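Local coordinates for xylanase and alpha-amylase inhibitor protein (Scadoxus multiflorus, PDB 3MU7) that inhibits xylanase and alpha-amylase and is built on the TIM-barrel scaffold of glycosyl hydrolase family 18, at residues I5-G10 against A28-G33; N36-G41 against G79-D84. All blocks are in the same frame, centred on the assembly; numbering follows the deposited sequence.

Both contacts draw on strand 29-37, at different heights of the barrel, with centres about 22 Å apart. Interaction 1 lies close to the centre of the chain, where strand 5-9 runs parallel to residues 29-33 and nearly every touching residue is buried; regular backbone hydrogen bonds join the pair, and apolar side chains pack on both faces of the sheet. Interaction 2 is more peripheral and partly exposed. There residues 36-41, rich in glycine, meet the loop between strand 69-76 and helix 86-101. Its backbone pairing shrinks to a single bridge, one bond of it weak, supplemented by aromatic packing and a bridging water.

Interaction 1. Residues I5-G10 against A28-G33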
loop_
_atom_site.group_PDB
_atom_site.type_symbol
_atom_site.label_atom_id
_atom_site.label_comp_id
_atom_site.label_asym_id
_atom_site.label_seq_id
_atom_site.Cartn_x
_atom_site.Cartn_y
_atom_site.Cartn_z
ATOM N N ILE A 5 0.448 8.858 7.817
ATOM C CA ILE A 5 -0.628 7.940 7.467
ATOM C C ILE A 5 -0.564 7.624 5.978
ATOM O O ILE A 5 -0.508 8.533 5.140
ATOM C CB ILE A 5 -2.028 8.508 7.830
ATOM C CG1 ILE A 5 -2.084 8.902 9.310
ATOM C CG2 ILE A 5 -3.146 7.514 7.462
ATOM C CD1 ILE A 5 -3.409 9.462 9.755
ATOM N N ALA A 6 -0.556 6.334 5.660
ATOM C CA ALA A 6 -0.725 5.859 4.293
ATOM C C ALA A 6 -2.178 5.425 4.130
ATOM O O ALA A 6 -2.761 4.842 5.039
ATOM C CB ALA A 6 0.201 4.697 4.017
ATOM N N VAL A 7 -2.772 5.693 2.976
ATOM C CA VAL A 7 -4.150 5.283 2.752
ATOM C C VAL A 7 -4.309 4.695 1.357
ATOM O O VAL A 7 -3.718 5.198 0.395
ATOM C CB VAL A 7 -5.138 6.468 3.002
ATOM C CG1 VAL A 7 -5.011 7.551 1.939
ATOM C CG2 VAL A 7 -6.579 5.975 3.114
ATOM N N TYR A 8 -5.097 3.632 1.250
ATOM C CA TYR A 8 -5.472 3.106 -0.053
ATOM C C TYR A 8 -6.603 3.924 -0.651
ATOM O O TYR A 8 -7.555 4.298 0.042
ATOM C CB TYR A 8 -5.875 1.644 0.048
ATOM C CG TYR A 8 -4.696 0.698 0.068
ATOM C CD1 TYR A 8 -4.117 0.297 1.272
ATOM C CD2 TYR A 8 -4.149 0.217 -1.119
ATOM C CE1 TYR A 8 -3.033 -0.577 1.291
ATOM C CE2 TYR A 8 -3.067 -0.664 -1.111
ATOM C CZ TYR A 8 -2.513 -1.046 0.099
ATOM O OH TYR A 8 -1.451 -1.920 0.146
ATOM N N TRP A 9 -6.488 4.171 -1.949
ATOM C CA TRP A 9 -7.482 4.905 -2.723
ATOM C C TRP A 9 -7.806 4.077 -3.963
ATOM O O TRP A 9 -6.958 3.317 -4.442
ATOM C CB TRP A 9 -6.934 6.286 -3.118
ATOM C CG TRP A 9 -7.945 7.133 -3.824
ATOM C CD1 TRP A 9 -8.804 8.018 -3.249
ATOM C CD2 TRP A 9 -8.230 7.145 -5.230
ATOM N NE1 TRP A 9 -9.604 8.594 -4.212
ATOM C CE2 TRP A 9 -9.278 8.069 -5.431
ATOM C CE3 TRP A 9 -7.693 6.480 -6.339
ATOM C CZ2 TRP A 9 -9.814 8.332 -6.695
ATOM C CZ3 TRP A 9 -8.230 6.741 -7.598
ATOM C CH2 TRP A 9 -9.275 7.666 -7.761
ATOM N N GLY A 10 -9.032 4.201 -4.472
ATOM C CA GLY A 10 -9.400 3.565 -5.732
ATOM C C GLY A 10 -10.435 2.467 -5.608
ATOM O O GLY A 10 -10.759 1.816 -6.599
ATOM N N ALA A 28 0.410 10.997 4.188
ATOM C CA ALA A 28 1.751 11.110 3.638
ATOM C C ALA A 28 1.893 10.288 2.352
ATOM O O ALA A 28 2.705 10.616 1.493
ATOM C CB ALA A 28 2.775 10.661 4.671
ATOM N N TYR A 29 1.119 9.209 2.249
ATOM C CA TYR A 29 1.115 8.335 1.077
ATOM C C TYR A 29 -0.321 8.065 0.702
ATOM O O TYR A 29 -1.152 7.777 1.576
ATOM C CB TYR A 29 1.701 6.962 1.387
ATOM C CG TYR A 29 3.168 6.863 1.673
ATOM C CD1 TYR A 29 4.074 6.590 0.649
ATOM C CD2 TYR A 29 3.652 6.956 2.975
ATOM C CE1 TYR A 29 5.438 6.453 0.904
ATOM C CE2 TYR A 29 5.017 6.823 3.243
ATOM C CZ TYR A 29 5.897 6.572 2.202
ATOM O OH TYR A 29 7.243 6.443 2.462
ATOM N N VAL A 30 -0.597 8.105 -0.598
ATOM C CA VAL A 30 -1.856 7.605 -1.145
ATOM C C VAL A 30 -1.504 6.499 -2.126
ATOM O O VAL A 30 -0.664 6.682 -3.010
ATOM C CB VAL A 30 -2.707 8.713 -1.800
ATOM C CG1 VAL A 30 -3.954 8.117 -2.417
ATOM C CG2 VAL A 30 -3.114 9.740 -0.768
ATOM N N ILE A 31 -2.123 5.340 -1.923
ATOM C CA ILE A 31 -1.791 4.152 -2.673
ATOM C C ILE A 31 -2.971 3.810 -3.572
ATOM O O ILE A 31 -4.039 3.404 -3.100
ATOM C CB ILE A 31 -1.491 2.955 -1.742
ATOM C CG1 ILE A 31 -0.512 3.344 -0.622
ATOM C CG2 ILE A 31 -0.989 1.780 -2.567
ATOM C CD1 ILE A 31 -0.522 2.369 0.557
ATOM N N ILE A 32 -2.783 4.002 -4.873
ATOM C CA ILE A 32 -3.830 3.691 -5.841
ATOM C C ILE A 32 -3.897 2.181 -6.058
ATOM O O ILE A 32 -2.902 1.573 -6.478
ATOM C CB ILE A 32 -3.568 4.391 -7.193
ATOM C CG1 ILE A 32 -3.510 5.916 -7.037
ATOM C CG2 ILE A 32 -4.641 3.984 -8.210
ATOM C CD1 ILE A 32 -2.893 6.614 -8.230
ATOM N N GLY A 33 -5.045 1.575 -5.760
ATOM C CA GLY A 33 -5.219 0.141 -5.988
ATOM C C GLY A 33 -6.318 -0.105 -7.004
ATOM O O GLY A 33 -7.348 0.560 -6.941
#
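Ile31 CD1 lies over one face of the Tyr8 ring, offset toward the rim and 4.0 Å from the ring centroid in a CH-pi contact, and Ile31 CG2 reaches the rim at Tyr8 CE2, 3.5 Å away. With chi1 of Ile31 at -48°, CG1 is beside the backbone N and CG2 beside the carbonyl carbon, and both branches approach from the same side of the ring, CD1 near CE1 and CZ, CG2 near CE2 and CD2. On the same face of the sheet Ala6 CB meets Tyr29 CB at 3.8 Å. The other face carries Val7 beside Val30, both pointing the same way, and Trp9, whose CB touches Val30 CG1 at 3.6 Å.

Between these two layers of side chains the strands run parallel, and backbone bonds pass between them in both directions. Val7 N reaches Tyr29 O, and Ile31 N reaches Val7 O at 2.8 Å; farther along, Trp9 N gives a nearly straight bond to Ile31 O (171°), and Gly33 N closes the pairing on Trp9 O. This is the first beta-alpha-beta unit of the TIM barrel, and its helix 18-23 packs on Trp9 and Val30. Gly10 follows with phi 114°, where a side chain would collide with Gly33 O.

Farther out, the Tyr8 hydroxyl is hydrogen-bonded to Asp122 and His124, and the indole of Trp9 stacks on His51 while its NE1 bonds to Arg16 O. An alanine in place of Tyr8 would probably open a gap beside Ile31 CG2 and CD1 and leave Asp122 and His124 without their hydroxyl partner. The contact thus joins an apolar ring face, packed on the neighbouring strand, to a polar tip that ties strand 5-9 to strand 120-125 across the barrel interior.

Interaction 2. Residues N36-G41 against G79-D84; sequences NTFGGG and GPYSLD
Tyr81 CB stands over the centre of the Phe38 ring, 3.6 Å from its centroid, a CH-pi contact made by the methylene. The two side chains lie side by side, their ring planes turned 36° from each other, and the shared first torsion, with CG between the backbone N and the carbonyl carbon (chi1 55° in Phe38, 62° in Tyr81), sends both CB-CG bonds the same way. Ser82 O lies at the edge of the Phe38 ring, 3.3 Å from CD1, and the Leu83 side chain runs obliquely to that of Phe38, its CD1 3.9 Å from Phe38 CD1. The Tyr81 ring receives Asn36 O at its own edge, in plane, 3.4 Å from CD2.

The backbones meet in a single bridge between Phe38 and Tyr81, just beyond a classic beta bulge in which Asn36 and Thr37 both face Ala45; it joins the C-terminal part of strand 29-37 to the loop leading from strand 69-76, its parallel neighbour in the barrel, into helix 86-101. Ser82 N bonds to Phe38 O at 3.1 Å, while Phe38 N makes a weak bond to Pro80 O, at an inverse gamma turn. A water donates to Phe38 O and also bonds to Ser82 OG at 2.6 Å. Thr37 OG1 rests on the proline ring, 3.6 Å from Pro80 CG.

Gly39 brings its CA within 3.2 Å of Ser82 O, where a side chain would clash. Tyr133 of helix 133-144 touches Phe38, Tyr81 and Leu83. The Tyr81 ring stacks on His127, and its hydroxyl is hydrogen-bonded to Gly76 O and Glu126 N.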
loop_
_atom_site.group_PDB
_atom_site.type_symbol
_atom_site.label_atom_id
_atom_site.label_comp_id
_atom_site.label_asym_id
_atom_site.label_seq_id
_atom_site.Cartn_x
_atom_site.Cartn_y
_atom_site.Cartn_z
ATOM N N ASN A 36 -4.658 -5.324 -10.873
ATOM C CA ASN A 36 -5.081 -6.617 -10.349
ATOM C C ASN A 36 -5.055 -7.751 -11.367
ATOM O O ASN A 36 -5.466 -8.872 -11.055
ATOM C CB ASN A 36 -6.480 -6.502 -9.743
ATOM C CG ASN A 36 -7.561 -6.464 -10.796
ATOM O OD1 ASN A 36 -7.343 -5.996 -11.915
ATOM N ND2 ASN A 36 -8.740 -6.978 -10.448
ATOM N N THR A 37 -4.575 -7.448 -12.569
ATOM C CA THR A 37 -4.529 -8.411 -13.658
ATOM C C THR A 37 -3.154 -8.355 -14.293
ATOM O O THR A 37 -2.734 -7.309 -14.786
ATOM C CB THR A 37 -5.595 -8.080 -14.717
ATOM O OG1 THR A 37 -6.878 -8.014 -14.089
ATOM C CG2 THR A 37 -5.625 -9.136 -15.812
ATOM N N PHE A 38 -2.455 -9.484 -14.243
ATOM C CA PHE A 38 -1.172 -9.663 -14.912
ATOM C C PHE A 38 -0.741 -11.111 -14.804
ATOM O O PHE A 38 -1.282 -11.861 -14.004
ATOM C CB PHE A 38 -0.074 -8.735 -14.347
ATOM C CG PHE A 38 0.131 -8.834 -12.854
ATOM C CD1 PHE A 38 0.871 -9.875 -12.292
ATOM C CD2 PHE A 38 -0.391 -7.863 -12.013
ATOM C CE1 PHE A 38 1.075 -9.946 -10.907
ATOM C CE2 PHE A 38 -0.186 -7.924 -10.633
ATOM C CZ PHE A 38 0.546 -8.965 -10.081
ATOM N N GLY A 39 0.244 -11.481 -15.618
ATOM C CA GLY A 39 0.839 -12.806 -15.570
ATOM C C GLY A 39 0.030 -13.859 -16.290
ATOM O O GLY A 39 -1.157 -13.670 -16.576
ATOM N N GLY A 40 0.694 -14.975 -16.585
ATOM C CA GLY A 40 0.050 -16.133 -17.201
ATOM C C GLY A 40 -0.713 -15.801 -18.469
ATOM O O GLY A 40 -1.901 -16.118 -18.592
ATOM N N GLY A 41 -0.036 -15.133 -19.394
ATOM C CA GLY A 41 -0.609 -14.838 -20.705
ATOM C C GLY A 41 -1.619 -13.708 -20.756
ATOM O O GLY A 41 -2.101 -13.363 -21.832
ATOM N N GLY A 79 -8.149 -11.149 -7.518
ATOM C CA GLY A 79 -8.006 -10.789 -8.915
ATOM C C GLY A 79 -7.171 -11.809 -9.645
ATOM O O GLY A 79 -6.459 -12.596 -9.015
ATOM N N PRO A 80 -7.244 -11.801 -10.983
ATOM C CA PRO A 80 -6.524 -12.763 -11.798
ATOM C C PRO A 80 -5.100 -12.275 -12.021
ATOM O O PRO A 80 -4.729 -11.856 -13.123
ATOM C CB PRO A 80 -7.323 -12.768 -13.100
ATOM C CG PRO A 80 -7.852 -11.391 -13.208
ATOM C CD PRO A 80 -8.046 -10.877 -11.809
ATOM N N TYR A 81 -4.320 -12.281 -10.951
ATOM C CA TYR A 81 -2.922 -11.943 -11.064
ATOM C C TYR A 81 -2.078 -13.095 -10.573
ATOM O O TYR A 81 -2.429 -13.770 -9.603
ATOM C CB TYR A 81 -2.591 -10.637 -10.331
ATOM C CG TYR A 81 -2.814 -10.623 -8.835
ATOM C CD1 TYR A 81 -1.815 -11.051 -7.957
ATOM C CD2 TYR A 81 -4.004 -10.139 -8.297
ATOM C CE1 TYR A 81 -2.003 -11.015 -6.584
ATOM C CE2 TYR A 81 -4.209 -10.102 -6.921
ATOM C CZ TYR A 81 -3.199 -10.540 -6.066
ATOM O OH TYR A 81 -3.379 -10.491 -4.703
ATOM N N SER A 82 -0.979 -13.327 -11.273
ATOM C CA SER A 82 -0.022 -14.347 -10.892
ATOM C C SER A 82 1.294 -13.987 -11.533
ATOM O O SER A 82 1.351 -13.162 -12.442
ATOM C CB SER A 82 -0.479 -15.733 -11.354
ATOM O OG SER A 82 -0.535 -15.799 -12.760
ATOM N N LEU A 83 2.355 -14.613 -11.050
ATOM C CA LEU A 83 3.677 -14.282 -11.499
ATOM C C LEU A 83 4.543 -15.520 -11.398
ATOM O O LEU A 83 5.569 -15.532 -10.716
ATOM C CB LEU A 83 4.224 -13.139 -10.643
ATOM C CG LEU A 83 5.217 -12.274 -11.404
ATOM C CD1 LEU A 83 4.513 -11.308 -12.340
ATOM C CD2 LEU A 83 6.109 -11.545 -10.427
ATOM N N ASP A 84 4.117 -16.563 -12.098
ATOM C CA ASP A 84 4.755 -17.874 -12.014
ATOM C C ASP A 84 6.074 -18.006 -12.789
ATOM O O ASP A 84 6.955 -18.747 -12.351
ATOM C CB ASP A 84 3.776 -18.982 -12.427
ATOM C CG ASP A 84 2.598 -19.118 -11.471
ATOM O OD1 ASP A 84 2.788 -18.978 -10.243
ATOM O OD2 ASP A 84 1.475 -19.380 -11.952
HETATM O O HOH W 1 -2.587 -14.541 -13.820
#